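PDB 5USB: protection of telomeres protein 1 from Schizosaccharomyces pombe, which binds single-stranded telomeric DNA of consensus GGTTAC, protects the 3' overhang and regulates telomerase and telomere length. Local coordinates for a contact of chain A with DNA. Coordinates in Å, arbitrary orientation; residue numbers count along the deposited sequence, not the author numbering.

Contact 1: a contact of chain A with DNA. Residues 47, 51, 53-56. With nucleotides of chain B.
Thr51 and Ser54 grip the phosphate of DC6 through its two non-bridging oxygens. The Thr51 hydroxyl OG1 donates to OP1 of DC6 at 2.7 Å. Its methyl CG2 lies beside the bridging O5' of the same nucleotide. The Ser54 hydroxyl OG donates to OP2 of DC6 at 2.6 Å. The two hydroxyls come from different sides, about 91° apart as seen from P. Ser54 OG stands anti to its own backbone N (chi1 175°), which points it at the phosphate. The backbone N of Trp56 donates to Ser54 OG at 3.1 Å. This second-shell bond probably helps to hold the hydroxyl where it can donate to OP2.

Arg55 meets DG8 in two ways. Its backbone N donates to the base carbonyl O6 of DG8 at 3.0 Å, nearly straight at 168°. Its CG lies over the face of the six-membered ring, 3.4 Å from the centroid. The chain bends at chi2 and chi3, and the guanidinium ends beyond the base, with NH1 near the sugar carbon C2' of DG8.

Met47 comes up to the sugar of DA5. Its sulfur SD is 3.8 Å from C1' of DA5, and its methyl CE reaches toward O3'. The same CE sits 3.5 Å above the plane of the Trp56 indole, over its centre. The indole thus backs the methionine tip while hardly touching the DNA itself.

All six residues lie in the long loop between strands 31-36 and 65-69 of this OB-fold domain, which binds single-stranded DNA.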
# COMPACT_ATOMS: atom_id res chain seq x y z
N MET A 47 -3.45 -13.32 3.18
CA MET A 47 -3.53 -13.78 1.80
C MET A 47 -3.23 -15.28 1.71
O MET A 47 -2.18 -15.75 2.16
CB MET A 47 -2.55 -12.97 0.94
CG MET A 47 -2.94 -11.50 0.81
SD MET A 47 -4.49 -11.23 -0.08
CE MET A 47 -4.11 -11.97 -1.62
N THR A 51 -5.72 -20.43 -2.90
CA THR A 51 -6.80 -19.98 -3.75
C THR A 51 -6.74 -20.71 -5.07
O THR A 51 -5.67 -20.85 -5.66
CB THR A 51 -6.68 -18.46 -3.94
OG1 THR A 51 -6.77 -17.86 -2.64
CG2 THR A 51 -7.80 -17.94 -4.77
N SER A 53 -7.69 -20.09 -8.10
CA SER A 53 -7.19 -19.29 -9.21
C SER A 53 -6.80 -17.94 -8.65
O SER A 53 -7.64 -17.25 -8.07
CB SER A 53 -8.26 -19.14 -10.28
OG SER A 53 -7.76 -18.39 -11.36
N SER A 54 -5.53 -17.58 -8.79
CA SER A 54 -5.11 -16.25 -8.43
C SER A 54 -3.78 -15.94 -9.09
O SER A 54 -2.95 -16.83 -9.23
CB SER A 54 -4.99 -16.10 -6.92
OG SER A 54 -4.48 -14.83 -6.59
N ARG A 55 -3.61 -14.68 -9.50
CA ARG A 55 -2.35 -14.17 -10.03
C ARG A 55 -1.42 -13.62 -8.94
O ARG A 55 -0.30 -13.21 -9.25
CB ARG A 55 -2.62 -13.07 -11.06
CG ARG A 55 -3.37 -13.51 -12.31
CD ARG A 55 -2.45 -14.11 -13.36
NE ARG A 55 -1.36 -13.21 -13.76
CZ ARG A 55 -1.43 -12.28 -14.71
NH1 ARG A 55 -2.55 -12.06 -15.41
NH2 ARG A 55 -0.35 -11.55 -14.95
N TRP A 56 -1.86 -13.64 -7.69
CA TRP A 56 -1.03 -13.25 -6.56
C TRP A 56 0.01 -14.34 -6.26
O TRP A 56 -0.35 -15.49 -5.97
CB TRP A 56 -1.95 -13.02 -5.36
CG TRP A 56 -1.31 -12.45 -4.15
CD1 TRP A 56 -0.59 -13.13 -3.20
CD2 TRP A 56 -1.37 -11.09 -3.70
NE1 TRP A 56 -0.20 -12.28 -2.21
CE2 TRP A 56 -0.65 -11.02 -2.50
CE3 TRP A 56 -1.95 -9.93 -4.21
CZ2 TRP A 56 -0.52 -9.85 -1.78
CZ3 TRP A 56 -1.81 -8.75 -3.49
CH2 TRP A 56 -1.08 -8.72 -2.31
P DA B 5 -12.61 -11.98 -1.17
OP1 DA B 5 -13.40 -12.56 -2.24
OP2 DA B 5 -12.67 -12.49 0.17
O5' DA B 5 -11.10 -12.04 -1.63
C5' DA B 5 -10.74 -11.64 -2.94
C4' DA B 5 -9.25 -11.43 -2.98
O4' DA B 5 -8.93 -10.25 -2.21
C3' DA B 5 -8.44 -12.56 -2.36
O3' DA B 5 -7.21 -12.74 -3.06
C2' DA B 5 -8.24 -12.09 -0.93
C1' DA B 5 -8.15 -10.58 -1.08
N9 DA B 5 -8.68 -9.81 0.04
C8 DA B 5 -9.89 -9.99 0.67
N7 DA B 5 -10.12 -9.12 1.60
C5 DA B 5 -9.03 -8.27 1.56
C6 DA B 5 -8.68 -7.13 2.29
N6 DA B 5 -9.44 -6.62 3.26
N1 DA B 5 -7.51 -6.54 2.01
C2 DA B 5 -6.74 -7.06 1.05
N3 DA B 5 -6.96 -8.12 0.29
C4 DA B 5 -8.14 -8.68 0.59
P DC B 6 -6.85 -14.16 -3.65
OP1 DC B 6 -7.03 -15.17 -2.61
OP2 DC B 6 -5.59 -14.05 -4.32
O5' DC B 6 -7.98 -14.41 -4.73
C5' DC B 6 -7.83 -13.95 -6.07
C4' DC B 6 -9.05 -14.27 -6.90
O4' DC B 6 -10.12 -13.41 -6.49
C3' DC B 6 -8.91 -14.03 -8.41
O3' DC B 6 -9.89 -14.83 -9.05
C2' DC B 6 -9.37 -12.60 -8.54
C1' DC B 6 -10.52 -12.58 -7.56
N1 DC B 6 -10.85 -11.27 -7.00
C2 DC B 6 -12.18 -10.87 -7.00
O2 DC B 6 -13.03 -11.60 -7.53
N3 DC B 6 -12.51 -9.70 -6.41
C4 DC B 6 -11.57 -8.95 -5.84
N4 DC B 6 -11.94 -7.81 -5.28
C5 DC B 6 -10.21 -9.36 -5.80
C6 DC B 6 -9.90 -10.52 -6.38
P DG B 8 -10.86 -11.68 -15.86
OP1 DG B 8 -11.83 -11.06 -16.75
OP2 DG B 8 -10.52 -13.05 -16.04
O5' DG B 8 -9.46 -10.93 -15.94
C5' DG B 8 -9.44 -9.55 -16.25
C4' DG B 8 -8.08 -8.95 -16.01
O4' DG B 8 -7.66 -9.14 -14.65
C3' DG B 8 -6.95 -9.49 -16.88
O3' DG B 8 -6.25 -8.31 -17.22
C2' DG B 8 -6.11 -10.31 -15.91
C1' DG B 8 -6.30 -9.52 -14.62
N9 DG B 8 -6.06 -10.16 -13.33
C8 DG B 8 -5.58 -9.52 -12.22
N7 DG B 8 -5.55 -10.27 -11.16
C5 DG B 8 -6.06 -11.49 -11.59
C6 DG B 8 -6.25 -12.70 -10.87
O6 DG B 8 -6.02 -12.93 -9.69
N1 DG B 8 -6.78 -13.69 -11.68
C2 DG B 8 -7.09 -13.54 -13.01
N2 DG B 8 -7.59 -14.62 -13.63
N3 DG B 8 -6.91 -12.42 -13.69
C4 DG B 8 -6.40 -11.44 -12.92

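Contact 2: a contact of chain A with DNA. Residues 34, 45, 47, 66. With nucleotides of chain B.
Phe45 and Arg66 hold the base of DA5 between them, one on each face. Stacking comes from Phe45. Its ring lies almost parallel to the adenine, 6° between planes, with centroids 3.6 Å apart for the five-membered ring of DA5. CG is anti to the backbone N (chi1 -176°), which carries the phenyl ring over the imidazole part and puts CB over the six-membered ring. The ring edge at CE2 also packs on the sugar carbon C2' of DA5.

The cation-pi contact is made by Arg66. Its NH2 sits over the six-membered ring of DA5, 3.4 Å from the centroid. The other terminal nitrogen, NH1, donates to the base carbonyl O2 of DT4 at 3.1 Å, tilted 18° out of the guanidinium plane. One guanidinium thus ties two neighbouring bases. A weak bond from Arg66 NE to Tyr34 OH may help to steady it.

Edge contact is left to Tyr34, whose ring meets DA5 C2 in its own plane. CE2 is its main point of touch.

A water adds a polar link. Water 1 is 2.9 Å from the backbone N of Arg66, and 3.1 Å separates its oxygen from DA5 N1.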
# COMPACT_ATOMS: atom_id res chain seq x y z
N TYR A 34 -2.30 -2.72 -3.84
CA TYR A 34 -1.95 -3.60 -2.74
C TYR A 34 -0.45 -3.51 -2.59
O TYR A 34 0.27 -3.75 -3.58
CB TYR A 34 -2.36 -5.05 -3.01
CG TYR A 34 -3.86 -5.22 -3.21
CD1 TYR A 34 -4.48 -4.86 -4.38
CD2 TYR A 34 -4.64 -5.70 -2.17
CE1 TYR A 34 -5.83 -5.00 -4.53
CE2 TYR A 34 -6.02 -5.82 -2.31
CZ TYR A 34 -6.59 -5.45 -3.49
OH TYR A 34 -7.96 -5.58 -3.63
N PHE A 45 -5.11 -8.39 5.85
CA PHE A 45 -5.82 -9.59 5.45
C PHE A 45 -4.84 -10.74 5.24
O PHE A 45 -3.77 -10.56 4.64
CB PHE A 45 -6.58 -9.32 4.15
CG PHE A 45 -7.43 -10.49 3.70
CD1 PHE A 45 -8.69 -10.67 4.24
CD2 PHE A 45 -6.96 -11.43 2.80
CE1 PHE A 45 -9.46 -11.76 3.87
CE2 PHE A 45 -7.73 -12.48 2.42
CZ PHE A 45 -8.98 -12.67 2.96
N MET A 47 -3.45 -13.32 3.18
CA MET A 47 -3.53 -13.78 1.80
C MET A 47 -3.23 -15.28 1.71
O MET A 47 -2.18 -15.75 2.16
CB MET A 47 -2.55 -12.97 0.94
CG MET A 47 -2.94 -11.50 0.81
SD MET A 47 -4.49 -11.23 -0.08
CE MET A 47 -4.11 -11.97 -1.62
N ARG A 66 -4.26 -2.96 1.41
CA ARG A 66 -5.01 -2.39 0.30
C ARG A 66 -5.08 -0.88 0.46
O ARG A 66 -5.37 -0.40 1.55
CB ARG A 66 -6.43 -2.96 0.27
CG ARG A 66 -7.39 -2.24 -0.66
CD ARG A 66 -8.83 -2.72 -0.37
NE ARG A 66 -9.05 -4.09 -0.78
CZ ARG A 66 -9.98 -4.88 -0.27
NH1 ARG A 66 -10.81 -4.45 0.68
NH2 ARG A 66 -10.09 -6.12 -0.73
P DT B 4 -18.08 -8.01 -2.15
OP1 DT B 4 -18.36 -8.91 -3.25
OP2 DT B 4 -18.97 -7.98 -1.00
O5' DT B 4 -16.62 -8.41 -1.66
C5' DT B 4 -15.51 -8.18 -2.50
C4' DT B 4 -14.22 -8.54 -1.80
O4' DT B 4 -13.95 -7.56 -0.77
C3' DT B 4 -14.21 -9.89 -1.10
O3' DT B 4 -12.89 -10.43 -1.14
C2' DT B 4 -14.52 -9.52 0.34
C1' DT B 4 -13.76 -8.21 0.46
N1 DT B 4 -14.22 -7.31 1.53
C2 DT B 4 -13.28 -6.73 2.35
O2 DT B 4 -12.09 -6.86 2.18
N3 DT B 4 -13.80 -5.90 3.30
C4 DT B 4 -15.13 -5.63 3.55
O4 DT B 4 -15.44 -4.87 4.45
C5 DT B 4 -16.06 -6.29 2.67
C7 DT B 4 -17.53 -6.05 2.86
C6 DT B 4 -15.57 -7.10 1.73
P DA B 5 -12.61 -11.98 -1.17
OP1 DA B 5 -13.40 -12.56 -2.24
OP2 DA B 5 -12.67 -12.49 0.17
O5' DA B 5 -11.10 -12.04 -1.63
C5' DA B 5 -10.74 -11.64 -2.94
C4' DA B 5 -9.25 -11.43 -2.98
O4' DA B 5 -8.93 -10.25 -2.21
C3' DA B 5 -8.44 -12.56 -2.36
O3' DA B 5 -7.21 -12.74 -3.06
C2' DA B 5 -8.24 -12.09 -0.93
C1' DA B 5 -8.15 -10.58 -1.08
N9 DA B 5 -8.68 -9.81 0.04
C8 DA B 5 -9.89 -9.99 0.67
N7 DA B 5 -10.12 -9.12 1.60
C5 DA B 5 -9.03 -8.27 1.56
C6 DA B 5 -8.68 -7.13 2.29
N6 DA B 5 -9.44 -6.62 3.26
N1 DA B 5 -7.51 -6.54 2.01
C2 DA B 5 -6.74 -7.06 1.05
N3 DA B 5 -6.96 -8.12 0.29
C4 DA B 5 -8.14 -8.68 0.59
O HOH W 1 -5.99 -4.24 3.41

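Contact 3: a contact of chain A with DNA. Residues 23, 25, 54-55. With nucleotides of chain B.
Lys23 runs extended through its first three torsions and turns only at the last (chi4 72°), which brings NZ to the guanine bases DG7 and DG8. With CG anti to the backbone N (chi1 -174°), Trp25 projects its indole between DG7 and DT9.

On one face of the indole lies DG7, with its six-membered ring centroid 3.6 Å from that of the Trp25 six-membered ring and the planes 3° apart. DT9 stacks on the opposite face, its ring centroid 3.7 Å from that of the same Trp25 ring. At the edge, in plane, sits the sugar oxygen O4' of DG8. The tryptophan therefore takes a place between two bases that are not neighbours in sequence, and the base of DG8 lies outside this stack.

Lys23 NZ donates to the Hoogsteen-edge N7 of DG7 at 2.8 Å. It is also 3.1 Å from N7 of DG8, a second hydrogen bond. The amine thus touches the Hoogsteen edge of both purines, but N7 is common to guanine and adenine. Within the DNA, DG8 N1 donates to the phosphate oxygen OP2 of DG7 at 2.6 Å, bringing the base edge back to the preceding nucleotide.

Water 2 joins Lys23 NZ, at 3.0 Å, to the carbonyl O6 of DG8, 2.7 Å from the water, a group that adenine lacks.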
# COMPACT_ATOMS: atom_id res chain seq x y z
N LYS A 23 0.01 -5.48 -6.44
CA LYS A 23 -1.16 -5.61 -7.28
C LYS A 23 -1.80 -4.25 -7.48
O LYS A 23 -1.86 -3.44 -6.54
CB LYS A 23 -2.17 -6.57 -6.64
CG LYS A 23 -3.44 -6.78 -7.43
CD LYS A 23 -4.31 -7.77 -6.71
CE LYS A 23 -5.70 -7.83 -7.33
NZ LYS A 23 -5.68 -8.50 -8.62
N TRP A 25 -5.48 -2.50 -9.37
CA TRP A 25 -6.79 -2.75 -9.97
C TRP A 25 -7.48 -1.42 -10.21
O TRP A 25 -7.77 -0.69 -9.26
CB TRP A 25 -7.67 -3.64 -9.11
CG TRP A 25 -8.93 -3.98 -9.82
CD1 TRP A 25 -10.15 -3.44 -9.61
CD2 TRP A 25 -9.09 -4.93 -10.88
NE1 TRP A 25 -11.07 -3.98 -10.49
CE2 TRP A 25 -10.44 -4.91 -11.27
CE3 TRP A 25 -8.22 -5.80 -11.55
CZ2 TRP A 25 -10.94 -5.72 -12.29
CZ3 TRP A 25 -8.73 -6.62 -12.54
CH2 TRP A 25 -10.08 -6.55 -12.90
N SER A 54 -5.53 -17.58 -8.79
CA SER A 54 -5.11 -16.25 -8.43
C SER A 54 -3.78 -15.94 -9.09
O SER A 54 -2.95 -16.83 -9.23
CB SER A 54 -4.99 -16.10 -6.92
OG SER A 54 -4.48 -14.83 -6.59
N ARG A 55 -3.61 -14.68 -9.50
CA ARG A 55 -2.35 -14.17 -10.03
C ARG A 55 -1.42 -13.62 -8.94
O ARG A 55 -0.30 -13.21 -9.25
CB ARG A 55 -2.62 -13.07 -11.06
CG ARG A 55 -3.37 -13.51 -12.31
CD ARG A 55 -2.45 -14.11 -13.36
NE ARG A 55 -1.36 -13.21 -13.76
CZ ARG A 55 -1.43 -12.28 -14.71
NH1 ARG A 55 -2.55 -12.06 -15.41
NH2 ARG A 55 -0.35 -11.55 -14.95
P DG B 7 -9.75 -15.29 -10.51
OP1 DG B 7 -10.75 -16.36 -10.73
OP2 DG B 7 -8.37 -15.52 -10.82
O5' DG B 7 -10.16 -13.99 -11.33
C5' DG B 7 -11.52 -13.69 -11.57
C4' DG B 7 -11.65 -12.32 -12.19
O4' DG B 7 -11.43 -11.34 -11.16
C3' DG B 7 -10.66 -12.01 -13.31
O3' DG B 7 -11.36 -11.47 -14.40
C2' DG B 7 -9.86 -10.84 -12.77
C1' DG B 7 -10.79 -10.24 -11.75
N9 DG B 7 -10.08 -9.52 -10.72
C8 DG B 7 -8.75 -9.62 -10.40
N7 DG B 7 -8.38 -8.80 -9.46
C5 DG B 7 -9.53 -8.09 -9.15
C6 DG B 7 -9.73 -7.04 -8.23
O6 DG B 7 -8.93 -6.54 -7.45
N1 DG B 7 -11.06 -6.61 -8.23
C2 DG B 7 -12.04 -7.11 -9.04
N2 DG B 7 -13.25 -6.56 -8.91
N3 DG B 7 -11.86 -8.08 -9.92
C4 DG B 7 -10.59 -8.52 -9.92
P DG B 8 -10.86 -11.68 -15.86
OP1 DG B 8 -11.83 -11.06 -16.75
OP2 DG B 8 -10.52 -13.05 -16.04
O5' DG B 8 -9.46 -10.93 -15.94
C5' DG B 8 -9.44 -9.55 -16.25
C4' DG B 8 -8.08 -8.95 -16.01
O4' DG B 8 -7.66 -9.14 -14.65
C3' DG B 8 -6.95 -9.49 -16.88
O3' DG B 8 -6.25 -8.31 -17.22
C2' DG B 8 -6.11 -10.31 -15.91
C1' DG B 8 -6.30 -9.52 -14.62
N9 DG B 8 -6.06 -10.16 -13.33
C8 DG B 8 -5.58 -9.52 -12.22
N7 DG B 8 -5.55 -10.27 -11.16
C5 DG B 8 -6.06 -11.49 -11.59
C6 DG B 8 -6.25 -12.70 -10.87
O6 DG B 8 -6.02 -12.93 -9.69
N1 DG B 8 -6.78 -13.69 -11.68
C2 DG B 8 -7.09 -13.54 -13.01
N2 DG B 8 -7.59 -14.62 -13.63
N3 DG B 8 -6.91 -12.42 -13.69
C4 DG B 8 -6.40 -11.44 -12.92
P DT B 9 -6.32 -7.67 -18.67
OP1 DT B 9 -6.47 -8.74 -19.65
OP2 DT B 9 -5.23 -6.74 -18.76
O5' DT B 9 -7.64 -6.79 -18.71
C5' DT B 9 -8.85 -7.25 -19.29
C4' DT B 9 -9.95 -6.29 -18.92
O4' DT B 9 -10.16 -6.30 -17.49
C3' DT B 9 -9.66 -4.84 -19.25
O3' DT B 9 -10.04 -4.52 -20.58
C2' DT B 9 -10.53 -4.10 -18.26
C1' DT B 9 -10.53 -5.01 -17.05
N1 DT B 9 -9.56 -4.57 -16.04
C2 DT B 9 -9.99 -3.64 -15.13
O2 DT B 9 -11.11 -3.19 -15.13
N3 DT B 9 -9.05 -3.25 -14.21
C4 DT B 9 -7.74 -3.68 -14.14
O4 DT B 9 -7.01 -3.25 -13.27
C5 DT B 9 -7.35 -4.65 -15.13
C7 DT B 9 -5.96 -5.19 -15.11
C6 DT B 9 -8.27 -5.04 -16.02
O HOH W 2 -4.78 -11.25 -7.95

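All distances here run between the centres of the C-alpha atoms. Contact 1 and contact 3 lie about 7 Å apart and share Ser54 and Arg55. Contact 1 and contact 2 are about 11 Å apart and share Met47. Contact 2 and contact 3 are about 10 Å apart. Strand 14-26 supplies residues to contact 3, and strands 31-36 and 65-69 supply them to contact 2. The loop between the last two strands runs through all three contacts. Together they follow the nucleic-acid chain from DT4 to DT9, so sheet and loop form a continuous binding surface in this domain of the longer protein.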